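Local coordinates for protein lysyl oxidase (Pichia pastoris, PDB 1W7C) that probably oxidises primary amines, including lysine side chains, to aldehydes, as a copper- and topaquinone-containing amine oxidase, at residues N493-L498 and D643-V648; E538-N543 and F603-K608. One frame throughout, in Å; residues are numbered along the deposited sequence.

Contact 1 (N493-L498 and D643-V648); sequences NYKVDL and DIVAWV. With CA (calcium ion), chain D.
Trp647 and Lys495 face each other as a non-hydrogen-bonded pair, the lysine chain beside the indole and pointing the same way. CG of Lys495, anti to its backbone N (chi1 -173°), sits over the six-membered ring of Trp647, 3.9 Å from the centroid, in a CH-pi contact; CD and CE run on along the CZ3-CH2 rim and past it, towards the salt bridge of NZ with Glu334. CG1 of Val645 lies over the same face, near CE2 and NE1. The Asn493 amide, its plane 10° from the indole's, brings OD1 to the ring edge, 3.6 Å from Trp647 CE3; OD1 is hydrogen-bonded to Ser614 and ND2 to Asn649. The two segments are adjacent antiparallel strands of the large beta-sandwich that forms the catalytic domain of copper amine oxidases. Val648 and Tyr494 form a hydrogen-bonded pair, both bonds 2.9 Å (Tyr494 N to Val648 O, Val648 N to Tyr494 O). On their face Val648 CG2 meets Val496 CG2 at 3.8 Å, and Phe673 covers both valines. The strands also grip a calcium ion through Asp497 OD1 and Asp643 OD1 (both 2.3 Å), the carbonyls of Leu498 and Ile644, and a water; Asp499 completes the shell, and Lys65 salt-bridges both aspartates.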
loop_
_atom_site.group_PDB
_atom_site.type_symbol
_atom_site.label_atom_id
_atom_site.label_comp_id
_atom_site.label_asym_id
_atom_site.label_seq_id
_atom_site.Cartn_x
_atom_site.Cartn_y
_atom_site.Cartn_z
ATOM N N ASN A 493 13.434 11.604 -2.509
ATOM C CA ASN A 493 14.222 11.463 -1.286
ATOM C C ASN A 493 13.555 12.239 -0.168
ATOM O O ASN A 493 13.222 13.411 -0.341
ATOM C CB ASN A 493 15.638 11.999 -1.490
ATOM C CG ASN A 493 16.541 11.712 -0.335
ATOM O OD1 ASN A 493 16.992 12.639 0.345
ATOM N ND2 ASN A 493 16.878 10.425 -0.120
ATOM N N TYR A 494 13.403 11.581 0.983
ATOM C CA TYR A 494 12.922 12.226 2.196
ATOM C C TYR A 494 13.991 12.180 3.288
ATOM O O TYR A 494 14.553 11.145 3.597
ATOM C CB TYR A 494 11.682 11.512 2.714
ATOM C CG TYR A 494 10.446 11.631 1.831
ATOM C CD1 TYR A 494 10.296 10.791 0.737
ATOM C CD2 TYR A 494 9.454 12.544 2.093
ATOM C CE1 TYR A 494 9.178 10.903 -0.084
ATOM C CE2 TYR A 494 8.355 12.653 1.308
ATOM C CZ TYR A 494 8.216 11.817 0.216
ATOM O OH TYR A 494 7.081 11.893 -0.568
ATOM N N LYS A 495 14.230 13.330 3.906
ATOM C CA LYS A 495 15.058 13.416 5.101
ATOM C C LYS A 495 14.168 13.121 6.301
ATOM O O LYS A 495 13.210 13.866 6.562
ATOM C CB LYS A 495 15.677 14.799 5.218
ATOM C CG LYS A 495 16.680 14.934 6.332
ATOM C CD LYS A 495 17.133 16.387 6.448
ATOM C CE LYS A 495 18.255 16.583 7.484
ATOM N NZ LYS A 495 18.533 18.056 7.632
ATOM N N VAL A 496 14.436 12.020 6.995
ATOM C CA VAL A 496 13.621 11.568 8.106
ATOM C C VAL A 496 14.521 11.559 9.337
ATOM O O VAL A 496 15.206 10.565 9.642
ATOM C CB VAL A 496 13.036 10.146 7.829
ATOM C CG1 VAL A 496 12.111 9.715 8.942
ATOM C CG2 VAL A 496 12.296 10.076 6.492
ATOM N N ASP A 497 14.549 12.676 10.041
ATOM C CA ASP A 497 15.417 12.824 11.195
ATOM C C ASP A 497 14.640 12.396 12.436
ATOM O O ASP A 497 14.213 13.187 13.276
ATOM C CB ASP A 497 15.954 14.244 11.282
ATOM C CG ASP A 497 16.887 14.452 12.418
ATOM O OD1 ASP A 497 17.338 13.434 13.049
ATOM O OD2 ASP A 497 17.244 15.625 12.713
ATOM N N LEU A 498 14.514 11.083 12.561
ATOM C CA LEU A 498 13.947 10.433 13.741
ATOM C C LEU A 498 14.888 10.715 14.906
ATOM O O LEU A 498 16.102 10.557 14.751
ATOM C CB LEU A 498 13.823 8.899 13.509
ATOM C CG LEU A 498 12.536 8.489 12.782
ATOM C CD1 LEU A 498 12.781 7.186 11.993
ATOM C CD2 LEU A 498 11.400 8.314 13.747
ATOM N N ASP A 643 23.275 10.750 16.815
ATOM C CA ASP A 643 22.078 11.324 16.181
ATOM C C ASP A 643 22.079 10.876 14.725
ATOM O O ASP A 643 22.999 11.208 13.956
ATOM C CB ASP A 643 22.152 12.829 16.289
ATOM C CG ASP A 643 20.922 13.508 15.804
ATOM O OD1 ASP A 643 20.053 12.841 15.200
ATOM O OD2 ASP A 643 20.740 14.742 16.032
ATOM N N ILE A 644 21.096 10.053 14.378
ATOM C CA ILE A 644 20.991 9.422 13.077
ATOM C C ILE A 644 19.904 10.141 12.290
ATOM O O ILE A 644 18.872 10.593 12.829
ATOM C CB ILE A 644 20.642 7.915 13.256
ATOM C CG1 ILE A 644 21.763 7.205 14.019
ATOM C CG2 ILE A 644 20.401 7.240 11.894
ATOM C CD1 ILE A 644 21.464 5.788 14.411
ATOM N N VAL A 645 20.153 10.232 10.985
ATOM C CA VAL A 645 19.159 10.672 10.011
ATOM C C VAL A 645 18.984 9.525 8.993
ATOM O O VAL A 645 19.973 8.930 8.535
ATOM C CB VAL A 645 19.649 11.929 9.232
ATOM C CG1 VAL A 645 18.663 12.355 8.168
ATOM C CG2 VAL A 645 19.977 13.042 10.184
ATOM N N ALA A 646 17.718 9.199 8.693
ATOM C CA ALA A 646 17.419 8.263 7.617
ATOM C C ALA A 646 16.978 9.072 6.406
ATOM O O ALA A 646 16.118 9.893 6.480
ATOM C CB ALA A 646 16.338 7.275 8.019
ATOM N N TRP A 647 17.607 8.772 5.281
ATOM C CA TRP A 647 17.266 9.399 3.990
ATOM C C TRP A 647 16.571 8.270 3.218
ATOM O O TRP A 647 17.234 7.307 2.794
ATOM C CB TRP A 647 18.565 9.868 3.279
ATOM C CG TRP A 647 19.419 10.797 4.096
ATOM C CD1 TRP A 647 20.362 10.407 4.960
ATOM C CD2 TRP A 647 19.454 12.248 4.083
ATOM N NE1 TRP A 647 20.944 11.501 5.548
ATOM C CE2 TRP A 647 20.411 12.646 5.027
ATOM C CE3 TRP A 647 18.726 13.236 3.417
ATOM C CZ2 TRP A 647 20.723 13.983 5.276
ATOM C CZ3 TRP A 647 19.027 14.574 3.654
ATOM C CH2 TRP A 647 20.014 14.942 4.598
ATOM N N VAL A 648 15.239 8.391 3.109
ATOM C CA VAL A 648 14.375 7.331 2.663
ATOM C C VAL A 648 13.834 7.646 1.292
ATOM O O VAL A 648 13.324 8.730 1.061
ATOM C CB VAL A 648 13.201 7.100 3.646
ATOM C CG1 VAL A 648 12.376 5.961 3.167
ATOM C CG2 VAL A 648 13.729 6.860 5.057
HETATM CA CA CA D . 18.015 11.905 14.594
HETATM O O HOH W 1 18.698 10.204 16.180
#

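Contact 2 (E538-N543 and F603-K608); sequences ENEDFN and FLTKHK. Unlike the reference sequence in segment 538-543: Asn539 (reference Lys). With CA (calcium ion), chain E.
Glu540 reaches strand 603-606 with its carboxylate, which does two jobs at once. As a metal ligand it is bidentate, OE1 and OE2 each lying 2.5 Å from the calcium ion; Phe633, Asp635 and Glu637 supply the other protein ligands. As an acceptor, OE2 takes the backbone N-H of Lys606 on its anti lone pair, at 2.9 Å and nearly straight (171°). Two metal bonds and the hydrogen bond would limit rotation of the carboxylate, which the extended chain (chi2 172° for CD) carries across to the strand. Waters add further polar links. Two bound to the metal meet Lys606 O and Lys608 NZ, the latter also salt-bridged to Glu637. Two others span the backbones, one joining Asp541 O to Leu604 N and the other Asp541 N to Leu604 O. Carbon-to-carbonyl contacts add a little: Glu540 CG lies 3.7 Å from Leu604 O, and the edge of the Phe603 ring brings CE2 to 3.6 Å from Phe542 O, in the ring plane. The calcium site ties the loop between strands 526-536 and 553-559 to strand 602-606, which pairs antiparallel with strand 642-654.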
loop_
_atom_site.group_PDB
_atom_site.type_symbol
_atom_site.label_atom_id
_atom_site.label_comp_id
_atom_site.label_asym_id
_atom_site.label_seq_id
_atom_site.Cartn_x
_atom_site.Cartn_y
_atom_site.Cartn_z
ATOM N N GLU A 538 26.490 -0.440 12.651
ATOM C CA GLU A 538 27.487 0.248 13.471
ATOM C C GLU A 538 28.060 1.503 12.824
ATOM O O GLU A 538 28.501 2.389 13.535
ATOM C CB GLU A 538 28.621 -0.724 13.853
ATOM C CG GLU A 538 28.137 -1.862 14.725
ATOM C CD GLU A 538 29.254 -2.734 15.277
ATOM O OE1 GLU A 538 30.435 -2.517 14.942
ATOM O OE2 GLU A 538 28.935 -3.637 16.062
ATOM N N ASN A 539 28.078 1.541 11.489
ATOM C CA ASN A 539 28.787 2.561 10.719
ATOM C C ASN A 539 27.958 2.943 9.525
ATOM O O ASN A 539 27.173 2.135 9.046
ATOM C CB ASN A 539 30.165 2.079 10.199
ATOM C CG ASN A 539 31.142 1.845 11.276
ATOM O OD1 ASN A 539 31.078 0.822 11.951
ATOM N ND2 ASN A 539 32.078 2.788 11.469
ATOM N N GLU A 540 28.160 4.147 9.020
ATOM C CA GLU A 540 27.571 4.544 7.757
ATOM C C GLU A 540 28.077 3.567 6.674
ATOM O O GLU A 540 29.270 3.293 6.569
ATOM C CB GLU A 540 27.997 5.970 7.407
ATOM C CG GLU A 540 27.479 7.004 8.355
ATOM C CD GLU A 540 28.045 8.399 8.123
ATOM O OE1 GLU A 540 29.206 8.498 7.644
ATOM O OE2 GLU A 540 27.311 9.379 8.433
ATOM N N ASP A 541 27.138 3.106 5.851
ATOM C CA ASP A 541 27.432 2.144 4.778
ATOM C C ASP A 541 27.322 2.881 3.443
ATOM O O ASP A 541 26.266 3.408 3.101
ATOM C CB ASP A 541 26.463 0.962 4.873
ATOM C CG ASP A 541 26.824 -0.174 3.959
ATOM O OD1 ASP A 541 27.588 0.011 2.959
ATOM O OD2 ASP A 541 26.421 -1.319 4.223
ATOM N N PHE A 542 28.406 2.948 2.688
ATOM C CA PHE A 542 28.396 3.626 1.403
ATOM C C PHE A 542 27.356 3.041 0.448
ATOM O O PHE A 542 26.814 3.736 -0.378
ATOM C CB PHE A 542 29.780 3.543 0.761
ATOM C CG PHE A 542 29.899 4.364 -0.476
ATOM C CD1 PHE A 542 30.142 5.722 -0.399
ATOM C CD2 PHE A 542 29.704 3.790 -1.717
ATOM C CE1 PHE A 542 30.207 6.484 -1.533
ATOM C CE2 PHE A 542 29.760 4.566 -2.882
ATOM C CZ PHE A 542 30.033 5.896 -2.786
ATOM N N ASN A 543 27.097 1.744 0.569
ATOM C CA ASN A 543 26.149 1.039 -0.292
ATOM C C ASN A 543 24.693 1.366 0.012
ATOM O O ASN A 543 23.799 1.018 -0.761
ATOM C CB ASN A 543 26.343 -0.483 -0.168
ATOM C CG ASN A 543 27.659 -0.944 -0.693
ATOM O OD1 ASN A 543 28.257 -0.314 -1.548
ATOM N ND2 ASN A 543 28.110 -2.069 -0.191
ATOM N N PHE A 603 19.459 5.419 3.151
ATOM C CA PHE A 603 20.771 5.628 3.723
ATOM C C PHE A 603 20.618 6.128 5.143
ATOM O O PHE A 603 19.698 6.873 5.462
ATOM C CB PHE A 603 21.539 6.699 2.942
ATOM C CG PHE A 603 21.961 6.266 1.557
ATOM C CD1 PHE A 603 21.105 6.442 0.471
ATOM C CD2 PHE A 603 23.163 5.668 1.347
ATOM C CE1 PHE A 603 21.493 6.004 -0.789
ATOM C CE2 PHE A 603 23.557 5.257 0.095
ATOM C CZ PHE A 603 22.709 5.394 -0.982
ATOM N N LEU A 604 21.529 5.693 6.009
ATOM C CA LEU A 604 21.601 6.191 7.405
ATOM C C LEU A 604 22.874 6.972 7.592
ATOM O O LEU A 604 23.959 6.459 7.246
ATOM C CB LEU A 604 21.610 4.986 8.350
ATOM C CG LEU A 604 20.369 4.093 8.269
ATOM C CD1 LEU A 604 20.568 2.843 9.117
ATOM C CD2 LEU A 604 19.106 4.788 8.703
ATOM N N THR A 605 22.782 8.205 8.084
ATOM C CA THR A 605 23.960 9.008 8.332
ATOM C C THR A 605 23.932 9.637 9.702
ATOM O O THR A 605 22.878 9.752 10.349
ATOM C CB THR A 605 24.125 10.120 7.298
ATOM O OG1 THR A 605 23.043 11.060 7.447
ATOM C CG2 THR A 605 24.120 9.572 5.849
ATOM N N LYS A 606 25.096 10.108 10.142
ATOM C CA LYS A 606 25.206 10.922 11.341
ATOM C C LYS A 606 24.708 12.321 11.033
ATOM O O LYS A 606 25.170 12.960 10.105
ATOM C CB LYS A 606 26.655 10.903 11.840
ATOM C CG LYS A 606 26.968 11.838 12.965
ATOM C CD LYS A 606 28.487 11.809 13.276
ATOM C CE LYS A 606 28.905 12.767 14.302
ATOM N NZ LYS A 606 30.313 12.515 14.600
ATOM N N HIS A 607 23.815 12.819 11.860
ATOM C CA HIS A 607 23.258 14.148 11.670
ATOM C C HIS A 607 24.356 15.197 11.671
ATOM O O HIS A 607 25.211 15.186 12.553
ATOM C CB HIS A 607 22.290 14.522 12.775
ATOM C CG HIS A 607 21.689 15.877 12.581
ATOM N ND1 HIS A 607 22.315 17.033 12.993
ATOM C CD2 HIS A 607 20.602 16.263 11.882
ATOM C CE1 HIS A 607 21.608 18.076 12.586
ATOM N NE2 HIS A 607 20.541 17.634 11.935
ATOM N N LYS A 608 24.324 16.116 10.711
ATOM C CA LYS A 608 25.202 17.296 10.712
ATOM C C LYS A 608 24.440 18.485 10.168
ATOM O O LYS A 608 23.693 18.383 9.197
ATOM C CB LYS A 608 26.428 17.055 9.852
ATOM C CG LYS A 608 27.375 15.967 10.371
ATOM C CD LYS A 608 28.594 15.739 9.515
ATOM C CE LYS A 608 29.487 14.687 10.137
ATOM N NZ LYS A 608 30.702 14.350 9.374
HETATM CA CA CA E . 29.008 10.969 7.653
HETATM O O HOH W 2 23.623 3.981 4.419
HETATM O O HOH W 3 24.442 3.847 6.505
HETATM O O HOH W 4 27.247 12.481 8.271
HETATM O O HOH W 5 29.882 13.103 6.922
#

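The centres of the two contacts lie about 10 Å apart, inside the copper amine oxidase enzyme domain. Along the chain, contact 2 is nested within contact 1: 493-498, 538-543, 603-608, then 643-648. Strand 642-654 joins them, pairing with strand 488-498 in contact 1 and with strand 602-606 of contact 2. Trp647 N lies 2.8 Å from Phe603 O and Asp643 O 2.8 Å from His607 N, both probable hydrogen bonds, while the His607 ring packs on Asp497 and Val645. The indole N-H of Trp647 also bonds to Thr605 OG1. One calcium joins the ends of two paired strands, and the other is held by loops beside strand 602-606. Strands 488-498 and 642-654 also carry the copper ligands His488 and His654.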